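Local coordinates for LIP (PDB 4A1R), which is a membrane-bound component of the type VI secretion system, a beta-sandwich lipoprotein of the TssJ family that probably helps build the secretion machinery at the cell envelope, at residues S58-G61 against N62-D66; F70-T73 against P74-G78; F14-D17 against R18-A22. All coordinates share one frame; numbering follows the deposited sequence. Where two conformers were deposited one is given.

In the fold
Along the chain, interaction 3 comes first, then interaction 1, then interaction 2. The last two mark opposite ends of strand 64-72, with centres about 27 Å apart: interaction 1 joins helix 49-60 to the start of that strand, and interaction 2 turns the chain off its end. Interaction 3 does the same at the end of strand 9-16, in the other sheet of the beta-sandwich. Its centre is about 7 Å from that of interaction 2 and about 29 Å from that of interaction 1. The two turns touch, Gln76 O meeting Ala16 N at 2.9 Å (a probable hydrogen bond), and Phe70 packs on Phe14 between the sheets. Interaction 1 lies on the opposite side of the chain's centre.

Interaction 1. Residues S58-G61 against N62-D66; sequences SVLG and NSLLD
Between Leu60 and Leu64 the backbone leaves helix 49-60 through Gly61, whose positive phi (57°) breaks the helical path, and runs through a short 3-10 segment into strand 64-72. Leu60 O is the acceptor around which the turn closes. Leu60 O takes Ser63 N at 3.1 Å and, from the same face of its carbonyl plane, Ser63 OG at 2.7 Å. The hydroxyl is brought there by a first torsion of 82°, which sets Ser63 OG between the backbone N and the carbonyl carbon and folds it back over the helix end, 3.4 Å from Leu60 CB. One residue on, Leu64 N gives a straighter bond to Gly61 O, 3.1 Å long with an angle of 164° at the hydrogen, again reaching the oxygen from above the carbonyl plane.

The apolar side of the turn is a leucine pair. Leu60 and Leu64 cross obliquely and meet near their roots: the CB atoms of Leu60 and Leu64 are 3.8 Å apart, and Leu60 CD1 lies 4.0 Å from Leu64 CB. Both side chains also rest on Leu36 of strand 31-38, and Leu60 reaches Phe44 of helix 42-46. Just beyond, Leu65 and Asp66 both face Leu37 in a classic beta bulge at the start of the strand.

Two carbonyls at the helix end thus find donors in the turn itself. Leu60 O, with a backbone N-H and a hydroxyl upon it, is doubly gripped, which ties the buried Ser63 to the last turn of the helix as the chain enters the sheet.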
loop_
_atom_site.group_PDB
_atom_site.type_symbol
_atom_site.label_atom_id
_atom_site.label_comp_id
_atom_site.label_asym_id
_atom_site.label_seq_id
_atom_site.Cartn_x
_atom_site.Cartn_y
_atom_site.Cartn_z
ATOM N N SER A 58 6.264 -13.531 9.723
ATOM C CA SER A 58 5.969 -14.924 9.981
ATOM C C SER A 58 4.967 -15.461 8.969
ATOM O O SER A 58 5.207 -16.492 8.337
ATOM C CB SER A 58 5.448 -15.120 11.405
ATOM O OG SER A 58 4.994 -16.446 11.593
ATOM N N VAL A 59 3.853 -14.759 8.789
ATOM C CA VAL A 59 2.827 -15.252 7.871
ATOM C C VAL A 59 3.246 -15.088 6.403
ATOM O O VAL A 59 2.880 -15.906 5.577
ATOM C CB VAL A 59 1.396 -14.712 8.188
ATOM C CG1 VAL A 59 1.189 -13.301 7.652
ATOM C CG2 VAL A 59 0.346 -15.648 7.611
ATOM N N LEU A 60 4.046 -14.068 6.080
ATOM C CA LEU A 60 4.433 -13.855 4.674
ATOM C C LEU A 60 5.746 -14.514 4.240
ATOM O O LEU A 60 5.943 -14.766 3.043
ATOM C CB LEU A 60 4.444 -12.365 4.308
ATOM C CG LEU A 60 3.146 -11.594 4.581
ATOM C CD1 LEU A 60 3.380 -10.110 4.399
ATOM C CD2 LEU A 60 2.011 -12.074 3.701
ATOM N N GLY A 61 6.632 -14.765 5.205
ATOM C CA GLY A 61 7.928 -15.390 4.942
ATOM C C GLY A 61 8.773 -14.645 3.931
ATOM O O GLY A 61 8.936 -13.422 4.002
ATOM N N ASN A 62 9.283 -15.406 2.973
ATOM C CA ASN A 62 10.178 -14.925 1.933
ATOM C C ASN A 62 9.464 -13.953 1.016
ATOM O O ASN A 62 10.111 -13.214 0.268
ATOM C CB ASN A 62 10.733 -16.102 1.108
ATOM C CG ASN A 62 11.662 -17.002 1.908
ATOM O OD1 ASN A 62 12.789 -16.625 2.238
ATOM N ND2 ASN A 62 11.198 -18.209 2.206
ATOM N N SER A 63 8.130 -13.942 1.069
ATOM C CA SER A 63 7.389 -13.029 0.214
ATOM C C SER A 63 7.482 -11.572 0.679
ATOM O O SER A 63 7.291 -10.671 -0.119
ATOM C CB SER A 63 5.937 -13.469 -0.032
ATOM O OG SER A 63 5.077 -13.095 1.038
ATOM N N LEU A 64 7.849 -11.355 1.938
ATOM C CA LEU A 64 7.943 -10.000 2.453
ATOM C C LEU A 64 9.370 -9.439 2.378
ATOM O O LEU A 64 10.279 -9.880 3.077
ATOM C CB LEU A 64 7.360 -9.906 3.867
ATOM C CG LEU A 64 7.460 -8.547 4.588
ATOM C CD1 LEU A 64 6.604 -7.468 3.948
ATOM C CD2 LEU A 64 7.184 -8.675 6.085
ATOM N N LEU A 65 9.529 -8.448 1.519
ATOM C CA LEU A 65 10.799 -7.772 1.359
ATOM C C LEU A 65 10.982 -6.647 2.350
ATOM O O LEU A 65 12.033 -6.531 2.969
ATOM C CB LEU A 65 10.931 -7.233 -0.066
ATOM C CG LEU A 65 10.923 -8.292 -1.171
ATOM C CD1 LEU A 65 11.284 -7.662 -2.507
ATOM C CD2 LEU A 65 11.859 -9.446 -0.829
ATOM N N ASP A 66 9.970 -5.803 2.502
ATOM C CA ASP A 66 10.144 -4.583 3.299
ATOM C C ASP A 66 8.769 -4.144 3.804
ATOM O O ASP A 66 7.790 -4.468 3.166
ATOM C CB ASP A 66 10.713 -3.481 2.390
ATOM C CG ASP A 66 11.523 -2.462 3.145
ATOM O OD1 ASP A 66 11.670 -2.605 4.381
ATOM O OD2 ASP A 66 12.015 -1.512 2.498
#

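Interaction 2. Residues F70-T73 against P74-G78; sequences FFLT and PGQTG
The side-chain amide of Gln76 is approached at OE1 from both sides of its plane and near its edge. Thr73 OG1 stands over the oxygen without bonding to it, and on the same side Thr73 N sits lower and slants in; a water lies nearer the plane. Leu72 CD1 comes in obliquely past the oxygen, on the other side of the plane, 3.8 Å from Gln76 OE1. The bond from Thr73 N to Gln76 OE1 is 3.1 Å long and nearly straight at the hydrogen (168°). Gln76 can fold back this far because its CG is anti to the backbone N (chi1 -162°) and the chain runs extended beyond it, carrying OE1 alongside the end of the strand.

Under that side chain the backbone makes a type II beta turn from Thr73 to Gln76, closed by Gln76 N to Thr73 O at 2.9 Å. Pro74 and Gly75 hold its two central positions, the glycine with the positive phi this turn favours at its third residue. Thr73 CG2 packs on the proline ring, 3.5 Å from Pro74 CD. The water bridges Phe71 O and Thr73 OG1, at 2.8 Å from each, and adds a weak bond to Gln76 OE1. Lys79 NZ bonds to both Phe71 O and Gln76 OE1, so the amide oxygen is well supplied with donors.

The turn leads from strand 64-72, whose Phe70 and Leu72 pair through their backbones with Ile33 and Ile31 of strand 31-38, toward strand 79-84 in the facing sheet. Leu72 reaches Phe14 and Ala16 of strand 9-16, and Pro74 leans on Val20 and Pro28.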
loop_
_atom_site.group_PDB
_atom_site.type_symbol
_atom_site.label_atom_id
_atom_site.label_comp_id
_atom_site.label_asym_id
_atom_site.label_seq_id
_atom_site.Cartn_x
_atom_site.Cartn_y
_atom_site.Cartn_z
ATOM N N PHE A 70 2.388 4.410 8.743
ATOM C CA PHE A 70 2.119 5.767 9.191
ATOM C C PHE A 70 0.646 5.803 9.548
ATOM O O PHE A 70 -0.060 4.809 9.341
ATOM C CB PHE A 70 2.455 6.768 8.082
ATOM C CG PHE A 70 1.629 6.589 6.816
ATOM C CD1 PHE A 70 2.002 5.680 5.832
ATOM C CD2 PHE A 70 0.470 7.326 6.631
ATOM C CE1 PHE A 70 1.243 5.537 4.673
ATOM C CE2 PHE A 70 -0.276 7.204 5.476
ATOM C CZ PHE A 70 0.104 6.303 4.499
ATOM N N PHE A 71 0.215 6.907 10.154
ATOM C CA PHE A 71 -1.201 7.196 10.395
ATOM C C PHE A 71 -1.711 8.295 9.470
ATOM O O PHE A 71 -0.999 9.272 9.171
ATOM C CB PHE A 71 -1.445 7.667 11.824
ATOM C CG PHE A 71 -1.471 6.568 12.833
ATOM C CD1 PHE A 71 -0.288 6.117 13.414
ATOM C CD2 PHE A 71 -2.671 5.970 13.207
ATOM C CE1 PHE A 71 -0.300 5.093 14.354
ATOM C CE2 PHE A 71 -2.684 4.951 14.156
ATOM C CZ PHE A 71 -1.504 4.511 14.727
ATOM N N LEU A 72 -2.979 8.162 9.085
ATOM C CA LEU A 72 -3.609 9.092 8.182
ATOM C C LEU A 72 -4.791 9.670 8.982
ATOM O O LEU A 72 -5.583 8.907 9.543
ATOM C CB LEU A 72 -4.056 8.278 6.965
ATOM C CG LEU A 72 -4.505 8.846 5.638
ATOM C CD1 LEU A 72 -3.484 9.833 5.092
ATOM C CD2 LEU A 72 -4.714 7.654 4.713
ATOM N N THR A 73 -4.865 10.992 9.072
ATOM C CA THR A 73 -5.981 11.730 9.721
ATOM C C THR A 73 -7.205 11.851 8.788
ATOM O O THR A 73 -7.045 12.144 7.606
ATOM C CB THR A 73 -5.517 13.147 10.083
ATOM O OG1 THR A 73 -4.281 13.048 10.793
ATOM C CG2 THR A 73 -6.564 13.909 10.947
ATOM N N PRO A 74 -8.427 11.644 9.310
ATOM C CA PRO A 74 -9.606 11.864 8.475
ATOM C C PRO A 74 -9.539 13.240 7.813
ATOM O O PRO A 74 -9.192 14.216 8.454
ATOM C CB PRO A 74 -10.753 11.833 9.489
ATOM C CG PRO A 74 -10.256 10.884 10.537
ATOM C CD PRO A 74 -8.795 11.187 10.660
ATOM N N GLY A 75 -9.821 13.297 6.528
ATOM C CA GLY A 75 -9.794 14.576 5.810
ATOM C C GLY A 75 -8.445 14.959 5.237
ATOM O O GLY A 75 -8.373 15.843 4.386
ATOM N N GLN A 76 -7.375 14.286 5.662
ATOM C CA GLN A 76 -6.020 14.632 5.199
ATOM C C GLN A 76 -5.837 14.313 3.709
ATOM O O GLN A 76 -6.289 13.288 3.233
ATOM C CB GLN A 76 -4.987 13.897 6.047
ATOM C CG GLN A 76 -3.570 14.440 5.997
ATOM C CD GLN A 76 -2.690 13.876 7.106
ATOM O OE1 GLN A 76 -2.792 12.693 7.479
ATOM N NE2 GLN A 76 -1.827 14.723 7.649
ATOM N N THR A 77 -5.177 15.206 2.969
ATOM C CA THR A 77 -4.892 14.977 1.553
ATOM C C THR A 77 -3.391 15.055 1.259
ATOM O O THR A 77 -2.682 15.866 1.856
ATOM C CB THR A 77 -5.568 16.008 0.618
ATOM O OG1 THR A 77 -5.436 17.315 1.181
ATOM C CG2 THR A 77 -7.042 15.685 0.432
ATOM N N GLY A 78 -2.945 14.251 0.299
ATOM C CA GLY A 78 -1.566 14.346 -0.220
ATOM C C GLY A 78 -0.451 13.876 0.684
ATOM O O GLY A 78 0.691 14.352 0.585
HETATM O O HOH W 1 -1.839 11.656 10.485
#

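Interaction 3. Residues F14-D17 against R18-A22; sequences FDAD and RQVNA
Val20 lays its CG1 methyl against Ala16, 4.1 Å from Ala16 CB, bringing a loop residue back onto the end of the strand it has just left. Val20 CG1 also lies 3.5 Å from Asp17 O. Its first torsion of 79° sets CG1 between the backbone N and the carbonyl carbon, the branch that faces strand 9-16, while CG2 is anti to the N.

Between these two side chains the backbone makes a type I beta turn from Asp17 to Val20. The closing bond, Val20 N to Asp17 O, is 3.0 Å long and fairly straight at the hydrogen (161°), although the donor stands 62° out of the carbonyl plane and so approaches the oxygen from above. Asp17 CB and Val20 CB come within 4.3 Å of each other across the turn. Arg18 and Gln19 form its exposed outer corner.

In the beta-sandwich this is where strand 9-16 ends and the chain sets out for strand 31-38 of the other sheet. Asp17, just past the strand, still bonds through its backbone to Ala137 of strand 130-138, and its OD2 takes a weak bond from Val139 N. Val20 meets Tyr98, whereas the buried amide of Asn21 is satisfied at both ends, OD1 by Gln99 N and ND2 by Ala29 O.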
loop_
_atom_site.group_PDB
_atom_site.type_symbol
_atom_site.label_atom_id
_atom_site.label_comp_id
_atom_site.label_asym_id
_atom_site.label_seq_id
_atom_site.Cartn_x
_atom_site.Cartn_y
_atom_site.Cartn_z
ATOM N N PHE A 14 -1.513 9.574 -0.269
ATOM C CA PHE A 14 -2.765 9.141 0.380
ATOM C C PHE A 14 -3.640 10.340 0.682
ATOM O O PHE A 14 -3.151 11.390 1.142
ATOM C CB PHE A 14 -2.498 8.336 1.676
ATOM C CG PHE A 14 -1.964 6.967 1.443
ATOM C CD1 PHE A 14 -0.588 6.746 1.250
ATOM C CD2 PHE A 14 -2.833 5.875 1.405
ATOM C CE1 PHE A 14 -0.099 5.478 1.021
ATOM C CE2 PHE A 14 -2.345 4.596 1.173
ATOM C CZ PHE A 14 -0.977 4.390 1.001
ATOM N N ASP A 15 -4.921 10.182 0.348
ATOM C CA ASP A 15 -6.016 11.022 0.820
ATOM C C ASP A 15 -6.921 10.133 1.695
ATOM O O ASP A 15 -7.115 8.953 1.377
ATOM C CB ASP A 15 -6.879 11.519 -0.369
ATOM C CG ASP A 15 -6.204 12.603 -1.201
ATOM O OD1 ASP A 15 -5.017 12.931 -0.971
ATOM O OD2 ASP A 15 -6.889 13.152 -2.091
ATOM N N ALA A 16 -7.485 10.708 2.757
ATOM C CA ALA A 16 -8.481 10.024 3.586
ATOM C C ALA A 16 -9.767 10.852 3.605
ATOM O O ALA A 16 -9.718 12.068 3.803
ATOM C CB ALA A 16 -7.973 9.818 5.005
ATOM N N ASP A 17 -10.896 10.195 3.369
ATOM C CA ASP A 17 -12.218 10.838 3.507
ATOM C C ASP A 17 -12.372 11.461 4.879
ATOM O O ASP A 17 -11.950 10.898 5.894
ATOM C CB ASP A 17 -13.332 9.816 3.278
ATOM C CG ASP A 17 -13.509 9.451 1.810
ATOM O OD1 ASP A 17 -12.851 10.069 0.933
ATOM O OD2 ASP A 17 -14.324 8.543 1.523
ATOM N N ARG A 18 -13.004 12.623 4.927
ATOM C CA ARG A 18 -13.425 13.211 6.199
ATOM C C ARG A 18 -14.152 12.252 7.153
ATOM O O ARG A 18 -14.053 12.391 8.369
ATOM C CB ARG A 18 -14.289 14.450 5.945
ATOM C CG ARG A 18 -13.471 15.704 5.685
ATOM C CD ARG A 18 -14.322 16.968 5.752
ATOM N NE ARG A 18 -14.423 17.518 7.108
ATOM C CZ ARG A 18 -15.502 17.442 7.885
ATOM N NH1 ARG A 18 -16.606 16.832 7.454
ATOM N NH2 ARG A 18 -15.481 17.979 9.100
ATOM N N GLN A 19 -14.872 11.288 6.601
ATOM C CA GLN A 19 -15.662 10.360 7.409
ATOM C C GLN A 19 -15.022 8.997 7.587
ATOM O O GLN A 19 -15.692 8.058 8.021
ATOM C CB GLN A 19 -17.057 10.151 6.808
ATOM C CG GLN A 19 -17.946 11.392 6.748
ATOM C CD GLN A 19 -17.954 12.199 8.035
ATOM O OE1 GLN A 19 -18.113 11.660 9.136
ATOM N NE2 GLN A 19 -17.792 13.509 7.898
ATOM N N VAL A 20 -13.748 8.869 7.219
ATOM C CA VAL A 20 -13.115 7.558 7.230
ATOM C C VAL A 20 -13.080 7.073 8.686
ATOM O O VAL A 20 -12.858 7.856 9.635
ATOM C CB VAL A 20 -11.679 7.589 6.610
ATOM C CG1 VAL A 20 -10.675 8.140 7.609
ATOM C CG2 VAL A 20 -11.261 6.209 6.089
ATOM N N ASN A 21 -13.365 5.788 8.844
ATOM C CA ASN A 21 -13.020 5.082 10.056
ATOM C C ASN A 21 -13.728 5.616 11.279
ATOM O O ASN A 21 -13.106 5.850 12.321
ATOM C CB ASN A 21 -11.513 5.166 10.275
ATOM C CG ASN A 21 -11.029 4.197 11.332
ATOM O OD1 ASN A 21 -11.510 3.064 11.407
ATOM N ND2 ASN A 21 -10.031 4.621 12.101
ATOM N N ALA A 22 -15.031 5.816 11.130
ATOM C CA ALA A 22 -15.888 6.225 12.216
ATOM C C ALA A 22 -16.827 5.057 12.454
ATOM O O ALA A 22 -17.626 4.684 11.581
ATOM C CB ALA A 22 -16.664 7.475 11.844
#